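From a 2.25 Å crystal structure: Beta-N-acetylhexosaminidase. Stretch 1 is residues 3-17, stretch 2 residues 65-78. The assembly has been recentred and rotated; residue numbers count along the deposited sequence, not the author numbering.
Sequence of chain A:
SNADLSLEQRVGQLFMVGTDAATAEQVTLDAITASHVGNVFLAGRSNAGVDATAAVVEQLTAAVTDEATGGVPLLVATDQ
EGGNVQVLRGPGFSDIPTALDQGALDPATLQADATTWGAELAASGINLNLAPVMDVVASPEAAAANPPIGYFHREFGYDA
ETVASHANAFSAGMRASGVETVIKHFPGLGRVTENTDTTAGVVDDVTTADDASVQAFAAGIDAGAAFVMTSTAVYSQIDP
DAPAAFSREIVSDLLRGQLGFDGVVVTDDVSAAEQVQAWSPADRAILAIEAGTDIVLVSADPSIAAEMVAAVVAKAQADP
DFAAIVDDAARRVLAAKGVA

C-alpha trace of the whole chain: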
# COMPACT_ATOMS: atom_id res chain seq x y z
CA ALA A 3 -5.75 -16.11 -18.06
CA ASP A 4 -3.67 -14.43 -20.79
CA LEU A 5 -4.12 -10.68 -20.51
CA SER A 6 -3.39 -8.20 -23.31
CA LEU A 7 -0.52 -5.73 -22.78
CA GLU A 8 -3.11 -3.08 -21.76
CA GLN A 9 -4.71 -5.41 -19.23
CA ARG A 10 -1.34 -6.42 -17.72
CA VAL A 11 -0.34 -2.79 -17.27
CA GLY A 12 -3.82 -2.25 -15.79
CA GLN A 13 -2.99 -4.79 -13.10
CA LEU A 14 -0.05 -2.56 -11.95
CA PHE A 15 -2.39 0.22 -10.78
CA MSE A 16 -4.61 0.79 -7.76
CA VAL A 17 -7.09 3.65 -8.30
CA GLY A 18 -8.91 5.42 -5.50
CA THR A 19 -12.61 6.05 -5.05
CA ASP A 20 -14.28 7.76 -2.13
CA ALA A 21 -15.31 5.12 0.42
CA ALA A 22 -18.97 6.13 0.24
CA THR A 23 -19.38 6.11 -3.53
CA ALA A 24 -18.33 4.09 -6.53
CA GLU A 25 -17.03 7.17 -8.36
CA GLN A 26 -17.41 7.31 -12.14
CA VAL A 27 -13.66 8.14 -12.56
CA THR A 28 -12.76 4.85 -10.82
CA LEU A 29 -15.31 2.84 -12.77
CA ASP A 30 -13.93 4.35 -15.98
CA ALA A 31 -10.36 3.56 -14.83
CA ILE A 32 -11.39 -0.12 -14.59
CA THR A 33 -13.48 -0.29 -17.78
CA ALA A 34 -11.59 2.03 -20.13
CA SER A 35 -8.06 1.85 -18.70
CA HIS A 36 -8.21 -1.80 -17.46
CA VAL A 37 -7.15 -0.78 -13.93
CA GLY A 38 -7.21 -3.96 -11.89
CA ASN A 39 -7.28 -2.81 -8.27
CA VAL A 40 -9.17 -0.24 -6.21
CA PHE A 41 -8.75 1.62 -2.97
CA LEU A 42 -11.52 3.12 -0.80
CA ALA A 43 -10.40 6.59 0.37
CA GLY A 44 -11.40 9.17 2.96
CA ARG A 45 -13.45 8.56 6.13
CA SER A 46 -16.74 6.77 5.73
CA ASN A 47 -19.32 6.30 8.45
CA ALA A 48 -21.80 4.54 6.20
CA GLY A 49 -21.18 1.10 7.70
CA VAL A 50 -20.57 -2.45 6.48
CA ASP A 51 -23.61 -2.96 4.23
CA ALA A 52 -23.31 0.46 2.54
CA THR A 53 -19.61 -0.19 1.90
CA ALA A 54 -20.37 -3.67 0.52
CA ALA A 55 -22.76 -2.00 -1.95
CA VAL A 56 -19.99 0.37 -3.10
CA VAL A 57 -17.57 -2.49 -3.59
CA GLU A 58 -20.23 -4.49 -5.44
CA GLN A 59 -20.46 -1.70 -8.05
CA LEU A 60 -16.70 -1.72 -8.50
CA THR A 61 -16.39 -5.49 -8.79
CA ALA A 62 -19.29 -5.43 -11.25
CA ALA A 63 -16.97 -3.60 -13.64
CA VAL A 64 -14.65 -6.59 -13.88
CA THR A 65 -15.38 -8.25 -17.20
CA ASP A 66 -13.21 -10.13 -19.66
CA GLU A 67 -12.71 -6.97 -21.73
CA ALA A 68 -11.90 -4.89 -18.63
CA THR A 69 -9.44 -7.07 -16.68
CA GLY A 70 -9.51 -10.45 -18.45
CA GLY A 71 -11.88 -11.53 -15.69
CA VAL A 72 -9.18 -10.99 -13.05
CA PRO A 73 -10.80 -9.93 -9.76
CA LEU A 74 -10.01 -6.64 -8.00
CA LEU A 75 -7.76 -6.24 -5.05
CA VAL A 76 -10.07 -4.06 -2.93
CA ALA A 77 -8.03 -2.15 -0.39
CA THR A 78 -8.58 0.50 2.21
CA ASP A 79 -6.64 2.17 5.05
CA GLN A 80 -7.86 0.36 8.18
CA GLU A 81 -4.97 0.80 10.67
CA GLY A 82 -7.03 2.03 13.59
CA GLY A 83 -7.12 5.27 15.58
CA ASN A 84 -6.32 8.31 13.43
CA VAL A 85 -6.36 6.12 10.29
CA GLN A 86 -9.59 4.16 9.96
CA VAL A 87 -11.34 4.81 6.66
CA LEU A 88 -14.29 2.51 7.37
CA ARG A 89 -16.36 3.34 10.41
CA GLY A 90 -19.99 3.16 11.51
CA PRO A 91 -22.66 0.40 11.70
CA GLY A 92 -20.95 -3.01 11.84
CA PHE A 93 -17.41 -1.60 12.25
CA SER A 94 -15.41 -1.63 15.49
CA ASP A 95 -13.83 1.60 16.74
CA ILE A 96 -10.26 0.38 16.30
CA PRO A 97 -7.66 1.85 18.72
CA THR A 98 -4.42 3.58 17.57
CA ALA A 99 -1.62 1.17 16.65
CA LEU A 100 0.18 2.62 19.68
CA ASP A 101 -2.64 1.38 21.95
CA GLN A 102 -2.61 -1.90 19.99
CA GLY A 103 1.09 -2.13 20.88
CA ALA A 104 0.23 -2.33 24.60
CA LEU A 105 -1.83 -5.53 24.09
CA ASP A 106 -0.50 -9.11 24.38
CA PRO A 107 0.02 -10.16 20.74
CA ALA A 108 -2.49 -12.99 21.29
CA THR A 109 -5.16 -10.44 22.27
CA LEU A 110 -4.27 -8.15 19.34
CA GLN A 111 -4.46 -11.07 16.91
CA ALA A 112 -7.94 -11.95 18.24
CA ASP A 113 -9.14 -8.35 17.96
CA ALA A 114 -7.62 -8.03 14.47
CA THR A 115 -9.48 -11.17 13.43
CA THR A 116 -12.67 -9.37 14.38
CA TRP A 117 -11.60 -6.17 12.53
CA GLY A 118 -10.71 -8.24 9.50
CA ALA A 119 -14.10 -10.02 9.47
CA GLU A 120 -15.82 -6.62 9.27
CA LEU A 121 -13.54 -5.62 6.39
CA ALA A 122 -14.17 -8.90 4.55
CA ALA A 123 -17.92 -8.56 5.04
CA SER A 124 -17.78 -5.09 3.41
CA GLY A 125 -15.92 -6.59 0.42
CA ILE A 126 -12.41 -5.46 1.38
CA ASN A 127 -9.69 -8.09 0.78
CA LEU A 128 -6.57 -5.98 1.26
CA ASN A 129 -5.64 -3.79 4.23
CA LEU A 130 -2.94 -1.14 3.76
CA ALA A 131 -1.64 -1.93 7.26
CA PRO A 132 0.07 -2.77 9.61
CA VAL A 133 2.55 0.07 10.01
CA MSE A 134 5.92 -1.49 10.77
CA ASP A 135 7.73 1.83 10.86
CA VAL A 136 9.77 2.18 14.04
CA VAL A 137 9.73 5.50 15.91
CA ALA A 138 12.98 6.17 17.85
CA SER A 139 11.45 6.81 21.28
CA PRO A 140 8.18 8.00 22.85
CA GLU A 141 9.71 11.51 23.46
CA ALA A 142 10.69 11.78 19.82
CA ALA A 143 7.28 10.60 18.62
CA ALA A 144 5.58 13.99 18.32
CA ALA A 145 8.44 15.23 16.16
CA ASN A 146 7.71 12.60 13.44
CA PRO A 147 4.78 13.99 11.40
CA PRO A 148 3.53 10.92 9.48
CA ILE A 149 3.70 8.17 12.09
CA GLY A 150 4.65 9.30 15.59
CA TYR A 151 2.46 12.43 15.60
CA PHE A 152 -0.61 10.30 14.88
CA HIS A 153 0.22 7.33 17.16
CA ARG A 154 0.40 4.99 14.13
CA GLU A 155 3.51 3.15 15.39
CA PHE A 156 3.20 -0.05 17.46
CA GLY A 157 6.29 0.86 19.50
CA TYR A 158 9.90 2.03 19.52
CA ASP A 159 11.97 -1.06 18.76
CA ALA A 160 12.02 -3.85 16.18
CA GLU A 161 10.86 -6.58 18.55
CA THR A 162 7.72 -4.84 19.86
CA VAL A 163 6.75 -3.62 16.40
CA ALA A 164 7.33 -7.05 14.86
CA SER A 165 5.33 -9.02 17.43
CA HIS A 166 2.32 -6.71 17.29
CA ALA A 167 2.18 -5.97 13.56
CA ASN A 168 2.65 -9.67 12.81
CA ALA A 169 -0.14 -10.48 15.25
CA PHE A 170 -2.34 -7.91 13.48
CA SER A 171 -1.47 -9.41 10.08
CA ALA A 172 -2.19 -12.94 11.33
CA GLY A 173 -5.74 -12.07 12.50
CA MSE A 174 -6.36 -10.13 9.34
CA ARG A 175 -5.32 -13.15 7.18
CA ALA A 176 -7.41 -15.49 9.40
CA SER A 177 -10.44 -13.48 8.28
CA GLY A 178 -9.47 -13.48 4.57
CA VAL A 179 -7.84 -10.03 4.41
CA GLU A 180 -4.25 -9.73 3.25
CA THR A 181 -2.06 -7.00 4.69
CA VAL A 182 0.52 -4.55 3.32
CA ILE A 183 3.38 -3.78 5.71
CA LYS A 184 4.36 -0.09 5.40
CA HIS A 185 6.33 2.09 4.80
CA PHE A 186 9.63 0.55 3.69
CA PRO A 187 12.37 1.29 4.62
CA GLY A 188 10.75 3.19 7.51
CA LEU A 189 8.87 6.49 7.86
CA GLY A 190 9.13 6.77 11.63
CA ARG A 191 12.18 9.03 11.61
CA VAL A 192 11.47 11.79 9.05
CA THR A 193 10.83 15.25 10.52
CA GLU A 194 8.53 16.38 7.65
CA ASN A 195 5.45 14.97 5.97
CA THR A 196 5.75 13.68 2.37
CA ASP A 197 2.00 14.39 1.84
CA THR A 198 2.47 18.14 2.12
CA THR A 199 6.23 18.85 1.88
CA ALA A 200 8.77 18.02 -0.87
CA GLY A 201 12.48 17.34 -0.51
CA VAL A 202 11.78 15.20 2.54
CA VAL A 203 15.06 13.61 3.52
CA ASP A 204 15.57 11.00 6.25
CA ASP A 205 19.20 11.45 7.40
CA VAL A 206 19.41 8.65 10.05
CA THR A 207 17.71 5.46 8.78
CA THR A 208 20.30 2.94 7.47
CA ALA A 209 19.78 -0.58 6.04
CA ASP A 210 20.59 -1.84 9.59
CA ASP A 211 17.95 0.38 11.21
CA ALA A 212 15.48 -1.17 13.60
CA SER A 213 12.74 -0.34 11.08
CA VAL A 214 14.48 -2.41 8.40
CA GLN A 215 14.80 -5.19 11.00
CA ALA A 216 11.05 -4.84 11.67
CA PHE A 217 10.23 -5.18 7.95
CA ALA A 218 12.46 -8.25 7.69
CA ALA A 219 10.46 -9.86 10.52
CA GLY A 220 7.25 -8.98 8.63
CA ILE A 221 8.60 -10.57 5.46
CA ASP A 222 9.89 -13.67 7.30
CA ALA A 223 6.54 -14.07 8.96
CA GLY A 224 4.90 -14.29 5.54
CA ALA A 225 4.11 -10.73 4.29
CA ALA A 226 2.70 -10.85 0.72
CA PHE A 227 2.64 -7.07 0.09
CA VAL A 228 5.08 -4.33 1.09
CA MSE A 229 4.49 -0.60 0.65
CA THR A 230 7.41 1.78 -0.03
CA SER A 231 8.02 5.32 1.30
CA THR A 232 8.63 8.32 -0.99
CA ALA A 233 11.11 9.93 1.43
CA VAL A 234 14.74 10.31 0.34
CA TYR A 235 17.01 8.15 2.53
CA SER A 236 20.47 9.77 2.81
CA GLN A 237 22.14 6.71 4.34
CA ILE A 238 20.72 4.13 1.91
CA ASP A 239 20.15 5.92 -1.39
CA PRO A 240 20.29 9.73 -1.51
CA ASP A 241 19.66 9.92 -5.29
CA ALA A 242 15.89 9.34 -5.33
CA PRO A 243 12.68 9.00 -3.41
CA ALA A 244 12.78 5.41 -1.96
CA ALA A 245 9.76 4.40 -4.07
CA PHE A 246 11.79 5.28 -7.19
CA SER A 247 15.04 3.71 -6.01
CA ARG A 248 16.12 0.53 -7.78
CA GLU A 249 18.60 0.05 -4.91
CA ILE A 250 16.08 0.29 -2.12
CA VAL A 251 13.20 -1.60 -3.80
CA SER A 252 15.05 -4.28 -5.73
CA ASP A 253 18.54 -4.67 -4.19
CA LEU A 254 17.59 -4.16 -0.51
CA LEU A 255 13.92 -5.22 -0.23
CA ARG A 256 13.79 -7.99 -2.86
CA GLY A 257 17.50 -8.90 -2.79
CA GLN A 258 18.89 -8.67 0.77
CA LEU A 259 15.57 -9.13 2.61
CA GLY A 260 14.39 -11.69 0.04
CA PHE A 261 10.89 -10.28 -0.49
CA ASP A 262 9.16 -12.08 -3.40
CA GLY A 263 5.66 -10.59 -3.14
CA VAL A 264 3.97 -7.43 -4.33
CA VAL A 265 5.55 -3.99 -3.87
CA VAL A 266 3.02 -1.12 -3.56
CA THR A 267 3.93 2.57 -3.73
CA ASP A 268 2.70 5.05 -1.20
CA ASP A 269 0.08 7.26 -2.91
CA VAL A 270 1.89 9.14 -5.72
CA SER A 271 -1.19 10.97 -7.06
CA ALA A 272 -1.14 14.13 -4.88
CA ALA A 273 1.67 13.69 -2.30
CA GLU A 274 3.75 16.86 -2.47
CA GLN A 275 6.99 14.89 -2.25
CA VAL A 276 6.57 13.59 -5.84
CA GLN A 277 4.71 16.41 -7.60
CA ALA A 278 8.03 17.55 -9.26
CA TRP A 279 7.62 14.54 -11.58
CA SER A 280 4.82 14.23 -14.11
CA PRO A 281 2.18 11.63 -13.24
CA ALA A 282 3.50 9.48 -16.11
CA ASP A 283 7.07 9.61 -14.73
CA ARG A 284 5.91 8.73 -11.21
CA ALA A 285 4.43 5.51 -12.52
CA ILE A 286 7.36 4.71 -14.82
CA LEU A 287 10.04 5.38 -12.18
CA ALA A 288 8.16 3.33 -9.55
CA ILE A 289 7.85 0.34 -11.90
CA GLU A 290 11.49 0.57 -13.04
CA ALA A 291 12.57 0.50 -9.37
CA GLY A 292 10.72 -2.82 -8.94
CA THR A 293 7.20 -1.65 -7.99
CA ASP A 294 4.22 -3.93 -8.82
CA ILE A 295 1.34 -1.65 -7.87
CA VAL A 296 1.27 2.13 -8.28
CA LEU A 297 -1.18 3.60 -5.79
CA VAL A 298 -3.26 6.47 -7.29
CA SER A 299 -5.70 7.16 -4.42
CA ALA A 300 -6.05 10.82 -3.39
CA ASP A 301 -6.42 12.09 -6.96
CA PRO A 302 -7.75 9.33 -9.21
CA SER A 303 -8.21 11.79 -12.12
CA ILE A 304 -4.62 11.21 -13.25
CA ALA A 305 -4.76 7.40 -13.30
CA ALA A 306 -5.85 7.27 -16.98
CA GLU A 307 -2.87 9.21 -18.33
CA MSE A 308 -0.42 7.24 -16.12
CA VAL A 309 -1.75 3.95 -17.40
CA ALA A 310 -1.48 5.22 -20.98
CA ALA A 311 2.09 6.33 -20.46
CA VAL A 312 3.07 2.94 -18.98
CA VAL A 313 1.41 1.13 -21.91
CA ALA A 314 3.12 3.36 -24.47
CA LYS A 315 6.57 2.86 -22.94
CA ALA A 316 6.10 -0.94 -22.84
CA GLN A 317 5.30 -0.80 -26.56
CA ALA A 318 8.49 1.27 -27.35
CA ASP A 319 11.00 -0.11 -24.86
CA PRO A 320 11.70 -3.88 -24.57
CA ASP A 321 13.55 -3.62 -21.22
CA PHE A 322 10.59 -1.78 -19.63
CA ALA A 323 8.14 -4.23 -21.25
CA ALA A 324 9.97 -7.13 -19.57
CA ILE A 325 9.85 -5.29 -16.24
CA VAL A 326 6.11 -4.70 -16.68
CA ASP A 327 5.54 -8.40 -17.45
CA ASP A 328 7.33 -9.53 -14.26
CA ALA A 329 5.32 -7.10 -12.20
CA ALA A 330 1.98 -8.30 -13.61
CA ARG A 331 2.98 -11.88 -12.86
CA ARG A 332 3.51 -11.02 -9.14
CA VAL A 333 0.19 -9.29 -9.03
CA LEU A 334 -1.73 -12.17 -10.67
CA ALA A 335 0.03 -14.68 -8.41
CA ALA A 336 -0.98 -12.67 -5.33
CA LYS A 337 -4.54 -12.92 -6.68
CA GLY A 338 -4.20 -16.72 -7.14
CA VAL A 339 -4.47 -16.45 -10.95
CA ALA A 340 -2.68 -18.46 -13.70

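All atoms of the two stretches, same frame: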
# COMPACT_ATOMS: atom_id res chain seq x y z
N ALA A 3 -5.41 -17.47 -17.63
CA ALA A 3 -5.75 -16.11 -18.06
C ALA A 3 -4.55 -15.42 -18.72
O ALA A 3 -3.53 -15.16 -18.07
CB ALA A 3 -6.26 -15.26 -16.87
N ASP A 4 -4.70 -15.13 -20.01
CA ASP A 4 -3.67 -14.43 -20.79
C ASP A 4 -4.21 -13.02 -21.11
O ASP A 4 -5.07 -12.80 -21.96
CB ASP A 4 -3.30 -15.22 -22.05
CG ASP A 4 -4.52 -15.62 -22.88
OD1 ASP A 4 -5.65 -15.54 -22.36
OD2 ASP A 4 -4.34 -16.02 -24.05
N LEU A 5 -3.69 -12.05 -20.38
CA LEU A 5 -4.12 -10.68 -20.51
C LEU A 5 -3.40 -10.02 -21.68
O LEU A 5 -2.29 -10.40 -22.02
CB LEU A 5 -3.85 -9.94 -19.20
CG LEU A 5 -4.92 -10.10 -18.13
CD1 LEU A 5 -5.32 -11.54 -17.93
CD2 LEU A 5 -4.39 -9.51 -16.82
N SER A 6 -4.05 -9.05 -22.32
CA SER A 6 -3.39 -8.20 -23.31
C SER A 6 -2.35 -7.33 -22.60
O SER A 6 -2.40 -7.18 -21.38
CB SER A 6 -4.40 -7.32 -24.01
OG SER A 6 -4.99 -6.47 -23.02
N LEU A 7 -1.44 -6.72 -23.36
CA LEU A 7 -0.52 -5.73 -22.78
C LEU A 7 -1.26 -4.71 -21.91
O LEU A 7 -0.85 -4.47 -20.79
CB LEU A 7 0.25 -4.99 -23.87
CG LEU A 7 1.16 -3.92 -23.27
CD1 LEU A 7 2.16 -4.55 -22.30
CD2 LEU A 7 1.89 -3.24 -24.40
N GLU A 8 -2.35 -4.14 -22.45
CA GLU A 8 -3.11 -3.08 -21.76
C GLU A 8 -3.62 -3.60 -20.42
O GLU A 8 -3.52 -2.93 -19.40
CB GLU A 8 -4.29 -2.59 -22.63
CG GLU A 8 -3.91 -1.69 -23.80
CD GLU A 8 -3.30 -2.46 -24.98
OE1 GLU A 8 -2.78 -1.78 -25.89
OE2 GLU A 8 -3.33 -3.72 -25.01
N GLN A 9 -4.17 -4.81 -20.43
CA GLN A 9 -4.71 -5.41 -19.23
C GLN A 9 -3.61 -5.74 -18.21
O GLN A 9 -3.85 -5.60 -17.01
CB GLN A 9 -5.51 -6.65 -19.59
CG GLN A 9 -6.83 -6.33 -20.30
CD GLN A 9 -7.42 -7.56 -20.93
OE1 GLN A 9 -6.70 -8.51 -21.20
NE2 GLN A 9 -8.73 -7.57 -21.15
N ARG A 10 -2.42 -6.13 -18.66
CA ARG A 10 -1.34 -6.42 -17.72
C ARG A 10 -0.86 -5.14 -17.04
O ARG A 10 -0.73 -5.10 -15.81
CB ARG A 10 -0.17 -7.14 -18.41
CG ARG A 10 -0.53 -8.52 -18.94
CD ARG A 10 0.69 -9.38 -19.28
NE ARG A 10 1.59 -8.80 -20.27
CZ ARG A 10 1.46 -8.87 -21.60
NH1 ARG A 10 0.43 -9.50 -22.15
NH2 ARG A 10 2.36 -8.32 -22.40
N VAL A 11 -0.64 -4.09 -17.82
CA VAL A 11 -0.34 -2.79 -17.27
C VAL A 11 -1.44 -2.39 -16.26
O VAL A 11 -1.14 -1.96 -15.14
CB VAL A 11 -0.21 -1.74 -18.36
CG1 VAL A 11 -0.12 -0.37 -17.73
CG2 VAL A 11 1.02 -2.01 -19.17
N GLY A 12 -2.69 -2.58 -16.64
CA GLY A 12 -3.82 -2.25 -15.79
C GLY A 12 -3.71 -2.92 -14.44
O GLY A 12 -4.06 -2.33 -13.42
N GLN A 13 -3.16 -4.13 -14.39
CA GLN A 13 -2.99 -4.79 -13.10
C GLN A 13 -1.98 -4.12 -12.15
O GLN A 13 -1.98 -4.44 -10.96
CB GLN A 13 -2.56 -6.24 -13.31
CG GLN A 13 -3.58 -7.04 -13.99
CD GLN A 13 -4.80 -7.26 -13.12
OE1 GLN A 13 -4.68 -7.68 -11.97
NE2 GLN A 13 -5.97 -6.95 -13.67
N LEU A 14 -1.11 -3.26 -12.70
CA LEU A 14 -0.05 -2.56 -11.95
C LEU A 14 -0.53 -1.24 -11.33
O LEU A 14 0.27 -0.45 -10.81
CB LEU A 14 1.16 -2.29 -12.87
CG LEU A 14 1.69 -3.49 -13.67
CD1 LEU A 14 2.98 -3.08 -14.37
CD2 LEU A 14 1.93 -4.72 -12.77
N PHE A 15 -1.84 -1.00 -11.37
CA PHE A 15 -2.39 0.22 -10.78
C PHE A 15 -3.49 -0.04 -9.75
O PHE A 15 -4.26 -1.00 -9.86
CB PHE A 15 -2.93 1.15 -11.86
CG PHE A 15 -1.86 1.86 -12.64
CD1 PHE A 15 -1.21 1.23 -13.69
CD2 PHE A 15 -1.51 3.16 -12.32
CE1 PHE A 15 -0.22 1.88 -14.42
CE2 PHE A 15 -0.53 3.83 -13.04
CZ PHE A 15 0.12 3.20 -14.09
N MSE A 16 -3.54 0.82 -8.74
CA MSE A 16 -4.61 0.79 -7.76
C MSE A 16 -5.26 2.19 -7.72
O MSE A 16 -4.62 3.16 -7.30
CB MSE A 16 -4.08 0.36 -6.38
CG MSE A 16 -5.21 0.15 -5.34
SE MSE A 16 -4.55 -0.47 -3.61
CE MSE A 16 -4.58 -2.38 -3.95
N VAL A 17 -6.50 2.30 -8.18
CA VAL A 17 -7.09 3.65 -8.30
C VAL A 17 -8.12 3.88 -7.20
O VAL A 17 -8.91 2.99 -6.87
CB VAL A 17 -7.69 3.90 -9.69
CG1 VAL A 17 -8.78 2.89 -9.99
CG2 VAL A 17 -8.27 5.29 -9.75
N THR A 65 -14.88 -7.51 -16.05
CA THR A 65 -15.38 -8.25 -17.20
C THR A 65 -14.14 -8.79 -17.88
O THR A 65 -13.02 -8.45 -17.48
CB THR A 65 -16.14 -7.37 -18.21
OG1 THR A 65 -15.25 -6.35 -18.70
CG2 THR A 65 -17.34 -6.72 -17.56
N ASP A 66 -14.33 -9.60 -18.92
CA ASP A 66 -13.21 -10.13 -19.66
C ASP A 66 -12.48 -9.00 -20.44
O ASP A 66 -11.25 -8.95 -20.49
CB ASP A 66 -13.66 -11.24 -20.62
CG ASP A 66 -12.47 -12.02 -21.18
OD1 ASP A 66 -11.89 -12.84 -20.42
OD2 ASP A 66 -12.08 -11.77 -22.35
N GLU A 67 -13.25 -8.12 -21.04
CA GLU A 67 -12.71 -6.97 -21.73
C GLU A 67 -12.02 -5.97 -20.79
O GLU A 67 -11.04 -5.35 -21.16
CB GLU A 67 -13.82 -6.27 -22.51
CG GLU A 67 -13.34 -5.10 -23.33
CD GLU A 67 -14.33 -4.76 -24.41
OE1 GLU A 67 -15.27 -5.56 -24.59
OE2 GLU A 67 -14.17 -3.71 -25.07
N ALA A 68 -12.51 -5.83 -19.57
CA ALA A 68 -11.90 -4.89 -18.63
C ALA A 68 -10.58 -5.41 -18.06
O ALA A 68 -9.55 -4.77 -18.19
CB ALA A 68 -12.86 -4.58 -17.51
N THR A 69 -10.60 -6.57 -17.42
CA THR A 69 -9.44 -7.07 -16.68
C THR A 69 -9.15 -8.54 -16.99
O THR A 69 -8.51 -9.23 -16.18
CB THR A 69 -9.64 -6.92 -15.15
OG1 THR A 69 -10.76 -7.73 -14.76
CG2 THR A 69 -9.96 -5.50 -14.79
N GLY A 70 -9.65 -9.03 -18.12
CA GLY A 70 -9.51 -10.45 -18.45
C GLY A 70 -10.16 -11.35 -17.42
O GLY A 70 -9.77 -12.52 -17.25
N GLY A 71 -11.17 -10.81 -16.73
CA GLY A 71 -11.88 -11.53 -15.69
C GLY A 71 -11.14 -11.59 -14.36
O GLY A 71 -11.64 -12.16 -13.40
N VAL A 72 -9.94 -11.01 -14.29
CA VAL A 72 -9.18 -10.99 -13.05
C VAL A 72 -9.88 -10.13 -11.99
O VAL A 72 -10.25 -8.98 -12.26
CB VAL A 72 -7.77 -10.51 -13.29
CG1 VAL A 72 -7.04 -10.32 -11.96
CG2 VAL A 72 -7.05 -11.55 -14.15
N PRO A 73 -10.07 -10.69 -10.79
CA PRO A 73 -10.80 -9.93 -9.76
C PRO A 73 -9.97 -8.77 -9.20
O PRO A 73 -8.76 -8.76 -9.32
CB PRO A 73 -11.13 -10.98 -8.69
CG PRO A 73 -10.21 -12.16 -8.98
CD PRO A 73 -9.93 -12.12 -10.46
N LEU A 74 -10.65 -7.78 -8.63
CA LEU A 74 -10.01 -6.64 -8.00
C LEU A 74 -9.37 -7.03 -6.67
O LEU A 74 -9.94 -7.80 -5.90
CB LEU A 74 -11.02 -5.52 -7.76
CG LEU A 74 -11.85 -5.01 -8.95
CD1 LEU A 74 -12.87 -3.93 -8.53
CD2 LEU A 74 -10.88 -4.49 -10.03
N LEU A 75 -8.19 -6.49 -6.41
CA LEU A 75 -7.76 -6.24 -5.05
C LEU A 75 -8.57 -5.00 -4.60
O LEU A 75 -8.63 -3.97 -5.30
CB LEU A 75 -6.24 -6.00 -4.97
CG LEU A 75 -5.41 -7.28 -5.06
CD1 LEU A 75 -3.95 -6.97 -5.31
CD2 LEU A 75 -5.56 -8.14 -3.80
N VAL A 76 -9.27 -5.14 -3.48
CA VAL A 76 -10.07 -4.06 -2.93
C VAL A 76 -9.46 -3.69 -1.58
O VAL A 76 -9.56 -4.45 -0.61
CB VAL A 76 -11.55 -4.45 -2.77
CG1 VAL A 76 -12.34 -3.25 -2.38
CG2 VAL A 76 -12.10 -5.08 -4.04
N ALA A 77 -8.81 -2.54 -1.54
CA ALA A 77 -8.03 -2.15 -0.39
C ALA A 77 -8.65 -0.97 0.29
O ALA A 77 -9.38 -0.21 -0.35
CB ALA A 77 -6.60 -1.78 -0.83
N THR A 78 -8.34 -0.79 1.57
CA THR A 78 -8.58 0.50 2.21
C THR A 78 -7.51 0.70 3.29
O THR A 78 -6.68 -0.18 3.51
CB THR A 78 -10.02 0.64 2.80
OG1 THR A 78 -10.22 1.97 3.26
CG2 THR A 78 -10.23 -0.29 3.97
O HOH W 1 -8.29 -7.07 -11.80

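The direct polar contact centres on Q9. Its CA-to-CB bond points toward the second stretch, and an extended chi2 (t, after chi1 m) carries the amide to the backbone carbonyls of D66 and E67. There Q9 NE2 donates a hydrogen bond to E67 O at 3.2 Å; Q9 NE2 also lies 2.9 Å from D66 O. The other half of the amide works at home: S6 N donates to Q9 OE1 at 2.9 Å, while Q9 N donates to S6 OG at 3.2 Å, capping the first helix. A glutamine suits this place because its amide offers a donor to one stretch and an acceptor to its own, and the reciprocal S6–Q9 pairing steadies the group that reaches across.

T65 caps the second helix, with A68 N donating to T65 OG1 at 2.9 Å, and the chain then leaves helical geometry at G70 and passes through a type I' turn from T69 to V72. Both central residues of that turn, G70 and G71, have positive phi, which favours glycine. At G70 packing adds a second reason: an ideal CB would lie 2.9 Å from L5 CD1, a clash. T69 braces the turn, its OG1 donating to V72 O at 2.8 Å.

A water makes the other polar link. Q13, folded with chi1 and chi2 both m, brings NE2 within 3.0 Å of water 1, which accepts from it and donates to V72 O at 2.8 Å. The same side chain is buried and packs as well as bonds, with Q13 OE1 3.5 Å from V72 CG1; OE1 finds its hydrogen bond elsewhere in the structure.

Apolar packing forms two patches. In the first, L5 points sideways at CB, but its end comes nearer, placing CD1 4.2 Å from V72 CG2 and 4.4 Å from G70 CA. V72 points toward the first stretch, is buried, and touches both L5 and Q13. In the second, selenomethionine M16 extends through t, t before bending at chi3 (m), so that SE lies 3.7 Å from A77 CB and CE 4.1 Å from L75 CB. L75 and A77 point toward M16 while V76 points away, the alternation expected of a strand. The long, unbranched side chain bridges backbones whose nearest CA atoms here, M16 and L75, are 8.2 Å apart. The contact buries 447 Å² over both sides.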